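MHC class I antigen (Anolis carolinensis, PDB 7CPO) probably presents peptides to T cells, holding a bound peptide in the groove of its alpha 1 and alpha 2 domains above beta2-microglobulin. Local coordinates at residues A[7-12]-A[99-104]; A[95-100]-A[115-120]. All coordinates share one frame; numbering follows the deposited sequence.

Contact 1. Residues A[7-12]-A[99-104]; sequences MRYFVT and WMYGCE
The floor of the MHC class I peptide groove is an antiparallel beta sheet, and at its middle strand 7-12, from the alpha 1 half, pairs with strand 99-104, from the alpha 2 half, at an axis angle of 176°. Three hydrogen-bonded pairs, Met7 with Cys103, Tyr9 with Tyr101 and Val11 with Trp99, send their side chains to the groove face. The bond from Tyr9 N to Tyr101 O is 2.9 Å long and almost straight (178°). Above it the Tyr9 ring stands beside that of Tyr101: the planes are near parallel but slid apart, and the closest carbons, Tyr9 CD2 and Tyr101 CE1, are 3.6 Å apart. A CH-pi contact adds to this, Tyr9 CB lying over the Tyr101 ring face, 3.9 Å from its centroid. Tyr101 reaches this place because its CG sits between the backbone N and the carbonyl carbon (chi1 63°). Next along, Val11 CG2 packs on Trp99 CE3 at 3.8 Å. On the underside Phe10 CE1 meets the methyl of Met100, CE, at 4.2 Å. Beside Arg8 the chain of Gly102 comes close, its CA only 3.1 Å from Met7 O in a CA-H...O contact. The hydroxyls of Tyr9 and Tyr101 hydrogen-bond the backbone of the bound peptide, and also Tyr45 and Tyr26 respectively. Phe56 of beta2-microglobulin meets Phe10 edge-to-face from below. Strands 25-30 and 111-119 flank the pair, while helix 152-176 packs on Met7 and is tied to Cys103 by the disulfide to Cys166.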
loop_
_atom_site.group_PDB
_atom_site.type_symbol
_atom_site.label_atom_id
_atom_site.label_comp_id
_atom_site.label_asym_id
_atom_site.label_seq_id
_atom_site.Cartn_x
_atom_site.Cartn_y
_atom_site.Cartn_z
ATOM N N MET A 7 -3.558 6.097 -11.847
ATOM C CA MET A 7 -3.250 7.145 -10.883
ATOM C C MET A 7 -4.278 7.071 -9.763
ATOM O O MET A 7 -5.484 7.015 -10.027
ATOM C CB MET A 7 -3.278 8.528 -11.526
ATOM C CG MET A 7 -2.921 9.616 -10.532
ATOM S SD MET A 7 -3.130 11.254 -11.201
ATOM C CE MET A 7 -4.888 11.507 -11.042
ATOM N N ARG A 8 -3.807 7.082 -8.521
ATOM C CA ARG A 8 -4.634 6.713 -7.381
ATOM C C ARG A 8 -4.326 7.652 -6.218
ATOM O O ARG A 8 -3.157 7.792 -5.845
ATOM C CB ARG A 8 -4.352 5.249 -6.982
ATOM C CG ARG A 8 -5.073 4.159 -7.835
ATOM C CD ARG A 8 -4.279 2.854 -8.085
ATOM N NE ARG A 8 -3.576 2.368 -6.899
ATOM C CZ ARG A 8 -2.248 2.241 -6.819
ATOM N NH1 ARG A 8 -1.486 2.560 -7.863
ATOM N NH2 ARG A 8 -1.666 1.812 -5.697
ATOM N N TYR A 9 -5.363 8.279 -5.641
ATOM C CA TYR A 9 -5.235 9.079 -4.422
ATOM C C TYR A 9 -5.912 8.399 -3.230
ATOM O O TYR A 9 -6.995 7.819 -3.356
ATOM C CB TYR A 9 -5.828 10.480 -4.609
ATOM C CG TYR A 9 -4.947 11.349 -5.461
ATOM C CD1 TYR A 9 -3.792 11.921 -4.934
ATOM C CD2 TYR A 9 -5.247 11.584 -6.796
ATOM C CE1 TYR A 9 -2.959 12.715 -5.718
ATOM C CE2 TYR A 9 -4.423 12.370 -7.596
ATOM C CZ TYR A 9 -3.277 12.931 -7.045
ATOM O OH TYR A 9 -2.450 13.722 -7.813
ATOM N N PHE A 10 -5.281 8.494 -2.061
ATOM C CA PHE A 10 -5.788 7.859 -0.851
ATOM C C PHE A 10 -5.758 8.873 0.281
ATOM O O PHE A 10 -4.679 9.323 0.692
ATOM C CB PHE A 10 -4.952 6.633 -0.467
ATOM C CG PHE A 10 -4.888 5.577 -1.518
ATOM C CD1 PHE A 10 -5.776 4.503 -1.489
ATOM C CD2 PHE A 10 -3.910 5.628 -2.512
ATOM C CE1 PHE A 10 -5.702 3.483 -2.454
ATOM C CE2 PHE A 10 -3.831 4.630 -3.477
ATOM C CZ PHE A 10 -4.729 3.538 -3.445
ATOM N N VAL A 11 -6.933 9.193 0.813
ATOM C CA VAL A 11 -7.093 10.242 1.803
ATOM C C VAL A 11 -7.725 9.640 3.048
ATOM O O VAL A 11 -8.733 8.933 2.951
ATOM C CB VAL A 11 -7.952 11.385 1.241
ATOM C CG1 VAL A 11 -7.882 12.567 2.135
ATOM C CG2 VAL A 11 -7.468 11.736 -0.156
ATOM N N THR A 12 -7.157 9.954 4.218
ATOM C CA THR A 12 -7.557 9.352 5.489
ATOM C C THR A 12 -7.693 10.427 6.550
ATOM O O THR A 12 -6.760 11.206 6.779
ATOM C CB THR A 12 -6.542 8.307 5.991
ATOM O OG1 THR A 12 -6.484 7.206 5.091
ATOM C CG2 THR A 12 -6.946 7.802 7.342
ATOM N N TRP A 99 -11.243 8.295 1.622
ATOM C CA TRP A 99 -11.641 8.666 0.274
ATOM C C TRP A 99 -10.599 8.094 -0.667
ATOM O O TRP A 99 -9.407 8.354 -0.484
ATOM C CB TRP A 99 -11.715 10.188 0.148
ATOM C CG TRP A 99 -12.065 10.802 -1.199
ATOM C CD1 TRP A 99 -12.869 10.287 -2.181
ATOM C CD2 TRP A 99 -11.651 12.098 -1.661
ATOM N NE1 TRP A 99 -12.967 11.183 -3.237
ATOM C CE2 TRP A 99 -12.224 12.296 -2.937
ATOM C CE3 TRP A 99 -10.836 13.102 -1.122
ATOM C CZ2 TRP A 99 -12.004 13.457 -3.681
ATOM C CZ3 TRP A 99 -10.621 14.265 -1.866
ATOM C CH2 TRP A 99 -11.203 14.428 -3.127
ATOM N N MET A 100 -11.026 7.291 -1.639
ATOM C CA MET A 100 -10.107 6.858 -2.685
ATOM C C MET A 100 -10.707 7.182 -4.044
ATOM O O MET A 100 -11.910 7.022 -4.266
ATOM C CB MET A 100 -9.734 5.347 -2.581
ATOM C CG MET A 100 -10.890 4.380 -2.508
ATOM S SD MET A 100 -10.373 2.668 -2.153
ATOM C CE MET A 100 -9.488 2.245 -3.658
ATOM N N TYR A 101 -9.864 7.664 -4.940
ATOM C CA TYR A 101 -10.317 7.964 -6.281
ATOM C C TYR A 101 -9.138 7.884 -7.223
ATOM O O TYR A 101 -7.984 8.062 -6.820
ATOM C CB TYR A 101 -10.977 9.343 -6.370
ATOM C CG TYR A 101 -10.102 10.531 -6.054
ATOM C CD1 TYR A 101 -9.526 11.288 -7.070
ATOM C CD2 TYR A 101 -9.892 10.927 -4.746
ATOM C CE1 TYR A 101 -8.754 12.398 -6.789
ATOM C CE2 TYR A 101 -9.132 12.026 -4.455
ATOM C CZ TYR A 101 -8.560 12.766 -5.483
ATOM O OH TYR A 101 -7.784 13.875 -5.181
ATOM N N GLY A 102 -9.448 7.626 -8.483
ATOM C CA GLY A 102 -8.429 7.623 -9.506
ATOM C C GLY A 102 -8.970 7.008 -10.776
ATOM O O GLY A 102 -10.156 6.705 -10.885
ATOM N N CYS A 103 -8.064 6.808 -11.722
ATOM C CA CYS A 103 -8.407 6.300 -13.034
ATOM C C CYS A 103 -7.459 5.189 -13.441
ATOM O O CYS A 103 -6.333 5.080 -12.957
ATOM C CB CYS A 103 -8.348 7.400 -14.090
ATOM S SG CYS A 103 -6.824 8.328 -14.002
ATOM N N GLU A 104 -7.919 4.407 -14.393
ATOM C CA GLU A 104 -7.145 3.328 -14.977
ATOM C C GLU A 104 -7.116 3.511 -16.489
ATOM O O GLU A 104 -8.157 3.757 -17.107
ATOM C CB GLU A 104 -7.755 1.973 -14.615
ATOM C CG GLU A 104 -6.906 0.795 -15.051
ATOM C CD GLU A 104 -7.629 -0.529 -14.914
ATOM O OE1 GLU A 104 -8.835 -0.520 -14.593
ATOM O OE2 GLU A 104 -6.996 -1.579 -15.148
#

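Contact 2. Residues A[95-100]-A[115-120]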
loop_
_atom_site.group_PDB
_atom_site.type_symbol
_atom_site.label_atom_id
_atom_site.label_comp_id
_atom_site.label_asym_id
_atom_site.label_seq_id
_atom_site.Cartn_x
_atom_site.Cartn_y
_atom_site.Cartn_z
ATOM N N HIS A 95 -13.258 7.801 15.161
ATOM C CA HIS A 95 -13.898 7.442 13.910
ATOM C C HIS A 95 -12.972 7.787 12.754
ATOM O O HIS A 95 -12.054 8.598 12.891
ATOM C CB HIS A 95 -15.241 8.156 13.769
ATOM C CG HIS A 95 -16.190 7.848 14.879
ATOM N ND1 HIS A 95 -16.771 6.606 15.035
ATOM C CD2 HIS A 95 -16.642 8.608 15.903
ATOM C CE1 HIS A 95 -17.549 6.622 16.102
ATOM N NE2 HIS A 95 -17.489 7.825 16.645
ATOM N N THR A 96 -13.233 7.163 11.607
ATOM C CA THR A 96 -12.381 7.283 10.435
ATOM C C THR A 96 -13.204 7.643 9.203
ATOM O O THR A 96 -14.291 7.107 8.995
ATOM C CB THR A 96 -11.632 5.981 10.187
ATOM O OG1 THR A 96 -10.861 5.676 11.346
ATOM C CG2 THR A 96 -10.668 6.133 9.022
ATOM N N PHE A 97 -12.676 8.539 8.381
ATOM C CA PHE A 97 -13.238 8.816 7.068
ATOM C C PHE A 97 -12.152 8.653 6.010
ATOM O O PHE A 97 -11.058 9.203 6.155
ATOM C CB PHE A 97 -13.826 10.213 7.010
ATOM C CG PHE A 97 -14.765 10.410 5.875
ATOM C CD1 PHE A 97 -16.044 9.877 5.923
ATOM C CD2 PHE A 97 -14.369 11.108 4.745
ATOM C CE1 PHE A 97 -16.928 10.053 4.855
ATOM C CE2 PHE A 97 -15.240 11.286 3.686
ATOM C CZ PHE A 97 -16.523 10.762 3.741
ATOM N N GLN A 98 -12.448 7.889 4.960
ATOM C CA GLN A 98 -11.485 7.580 3.911
ATOM C C GLN A 98 -12.096 7.872 2.547
ATOM O O GLN A 98 -13.298 7.710 2.336
ATOM C CB GLN A 98 -11.045 6.118 3.933
ATOM C CG GLN A 98 -10.060 5.699 5.017
ATOM C CD GLN A 98 -10.052 4.174 5.181
ATOM O OE1 GLN A 98 -10.974 3.605 5.770
ATOM N NE2 GLN A 98 -9.020 3.508 4.640
ATOM N N TRP A 99 -11.243 8.295 1.622
ATOM C CA TRP A 99 -11.641 8.666 0.274
ATOM C C TRP A 99 -10.599 8.094 -0.667
ATOM O O TRP A 99 -9.407 8.354 -0.484
ATOM C CB TRP A 99 -11.715 10.188 0.148
ATOM C CG TRP A 99 -12.065 10.802 -1.199
ATOM C CD1 TRP A 99 -12.869 10.287 -2.181
ATOM C CD2 TRP A 99 -11.651 12.098 -1.661
ATOM N NE1 TRP A 99 -12.967 11.183 -3.237
ATOM C CE2 TRP A 99 -12.224 12.296 -2.937
ATOM C CE3 TRP A 99 -10.836 13.102 -1.122
ATOM C CZ2 TRP A 99 -12.004 13.457 -3.681
ATOM C CZ3 TRP A 99 -10.621 14.265 -1.866
ATOM C CH2 TRP A 99 -11.203 14.428 -3.127
ATOM N N MET A 100 -11.026 7.291 -1.639
ATOM C CA MET A 100 -10.107 6.858 -2.685
ATOM C C MET A 100 -10.707 7.182 -4.044
ATOM O O MET A 100 -11.910 7.022 -4.266
ATOM C CB MET A 100 -9.734 5.347 -2.581
ATOM C CG MET A 100 -10.890 4.380 -2.508
ATOM S SD MET A 100 -10.373 2.668 -2.153
ATOM C CE MET A 100 -9.488 2.245 -3.658
ATOM N N TYR A 115 -14.466 6.418 -7.431
ATOM C CA TYR A 115 -14.579 7.573 -6.553
ATOM C C TYR A 115 -15.440 7.154 -5.365
ATOM O O TYR A 115 -16.661 7.038 -5.497
ATOM C CB TYR A 115 -15.177 8.736 -7.343
ATOM C CG TYR A 115 -15.132 10.074 -6.680
ATOM C CD1 TYR A 115 -14.303 11.079 -7.158
ATOM C CD2 TYR A 115 -15.954 10.356 -5.583
ATOM C CE1 TYR A 115 -14.284 12.340 -6.548
ATOM C CE2 TYR A 115 -15.935 11.609 -4.965
ATOM C CZ TYR A 115 -15.105 12.591 -5.456
ATOM O OH TYR A 115 -15.089 13.825 -4.852
ATOM N N GLN A 116 -14.810 6.885 -4.215
ATOM C CA GLN A 116 -15.432 6.124 -3.138
ATOM C C GLN A 116 -15.037 6.681 -1.780
ATOM O O GLN A 116 -13.909 7.143 -1.582
ATOM C CB GLN A 116 -15.029 4.646 -3.190
ATOM C CG GLN A 116 -15.212 4.002 -4.548
ATOM C CD GLN A 116 -14.693 2.579 -4.586
ATOM O OE1 GLN A 116 -13.782 2.267 -5.344
ATOM N NE2 GLN A 116 -15.269 1.709 -3.762
ATOM N N TYR A 117 -15.970 6.583 -0.832
ATOM C CA TYR A 117 -15.787 7.027 0.542
ATOM C C TYR A 117 -16.161 5.908 1.501
ATOM O O TYR A 117 -17.120 5.172 1.255
ATOM C CB TYR A 117 -16.664 8.214 0.862
ATOM C CG TYR A 117 -16.414 9.488 0.083
ATOM C CD1 TYR A 117 -15.384 10.365 0.436
ATOM C CD2 TYR A 117 -17.254 9.852 -0.962
ATOM C CE1 TYR A 117 -15.191 11.567 -0.246
ATOM C CE2 TYR A 117 -17.065 11.044 -1.653
ATOM C CZ TYR A 117 -16.038 11.899 -1.285
ATOM O OH TYR A 117 -15.857 13.068 -1.979
ATOM N N ALA A 118 -15.428 5.796 2.609
ATOM C CA ALA A 118 -15.720 4.818 3.652
ATOM C C ALA A 118 -15.759 5.485 5.021
ATOM O O ALA A 118 -14.898 6.320 5.344
ATOM C CB ALA A 118 -14.679 3.702 3.697
ATOM N N TYR A 119 -16.730 5.083 5.842
ATOM C CA TYR A 119 -16.801 5.526 7.230
ATOM C C TYR A 119 -16.459 4.367 8.156
ATOM O O TYR A 119 -17.044 3.283 8.043
ATOM C CB TYR A 119 -18.189 6.070 7.559
ATOM C CG TYR A 119 -18.287 6.721 8.916
ATOM C CD1 TYR A 119 -17.380 7.703 9.300
ATOM C CD2 TYR A 119 -19.306 6.382 9.800
ATOM C CE1 TYR A 119 -17.482 8.320 10.527
ATOM C CE2 TYR A 119 -19.417 6.992 11.030
ATOM C CZ TYR A 119 -18.507 7.960 11.391
ATOM O OH TYR A 119 -18.615 8.576 12.618
ATOM N N ASP A 120 -15.518 4.593 9.063
ATOM C CA ASP A 120 -15.063 3.557 9.991
ATOM C C ASP A 120 -14.739 2.248 9.273
ATOM O O ASP A 120 -15.059 1.158 9.759
ATOM C CB ASP A 120 -16.102 3.310 11.088
ATOM C CG ASP A 120 -16.228 4.467 12.033
ATOM O OD1 ASP A 120 -15.204 5.131 12.271
ATOM O OD2 ASP A 120 -17.342 4.714 12.542
HETATM O O HOH W 1 -12.827 4.839 6.857
#
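Trp99 and Tyr117 face each other across the antiparallel beta hairpin of strands 96-105 and 111-119 in the groove floor, within an aromatic cluster completed by Phe97 and Tyr115. With CG anti to the backbone N (chi1 178°), the Trp99 side chain runs alongside Tyr117. Its CB lies 3.7 Å from Tyr117 CD1; CG and CD1 then pass over the Tyr117 ring, CD1 coming within 3.3 Å of Tyr117 CE1 in an offset stack with planes 17° apart. Farther out, NE1 sits over the face of Tyr115, 3.4 Å from Tyr115 CZ, making an edge-to-face pair, and CZ2 approaches the Tyr115 hydroxyl. That hydroxyl donates to Tyr117 OH. Phe97 CE2 meets Tyr117 CD1 obliquely at 3.4 Å, on the ring side away from Trp99. Each of the four packs on an apolar side chain of the bound peptide. Beneath the sheet, Gln98 NE2 hydrogen-bonds Trp60 O of beta2-microglobulin. At the open end of the hairpin Asp120 is held by three hydrogen bonds: its N bonds Thr96 O, OD1 takes the Thr96 N-H at 2.9 Å, and OD2 accepts from His95 ND1 at 3.2 Å, on its syn side and tilted 24° from the imidazole plane.

Overall arrangement
Contacts 1 and 2 are neighbours in one antiparallel sheet, their centres 11 Å apart. Strand 96-105 belongs to both: strand 5-14 borders it on one side and 111-119 on the other, and Trp99 and Met100 are shared. Along the chain, 7-12 comes first; strands 25-30, 33-39 and 44-47 and helix 62-87 follow before 95-100 and 99-104, and the hairpin then returns through 115-120. Contact 1 therefore joins parts distant in sequence, whereas contact 2 is local. Their side chains also touch directly, Tyr101 CB packing on Tyr115 CD1. Together they supply a largely aromatic part of the groove floor, Met7 and Val11 among the rings, with beta2-microglobulin packed against the opposite face.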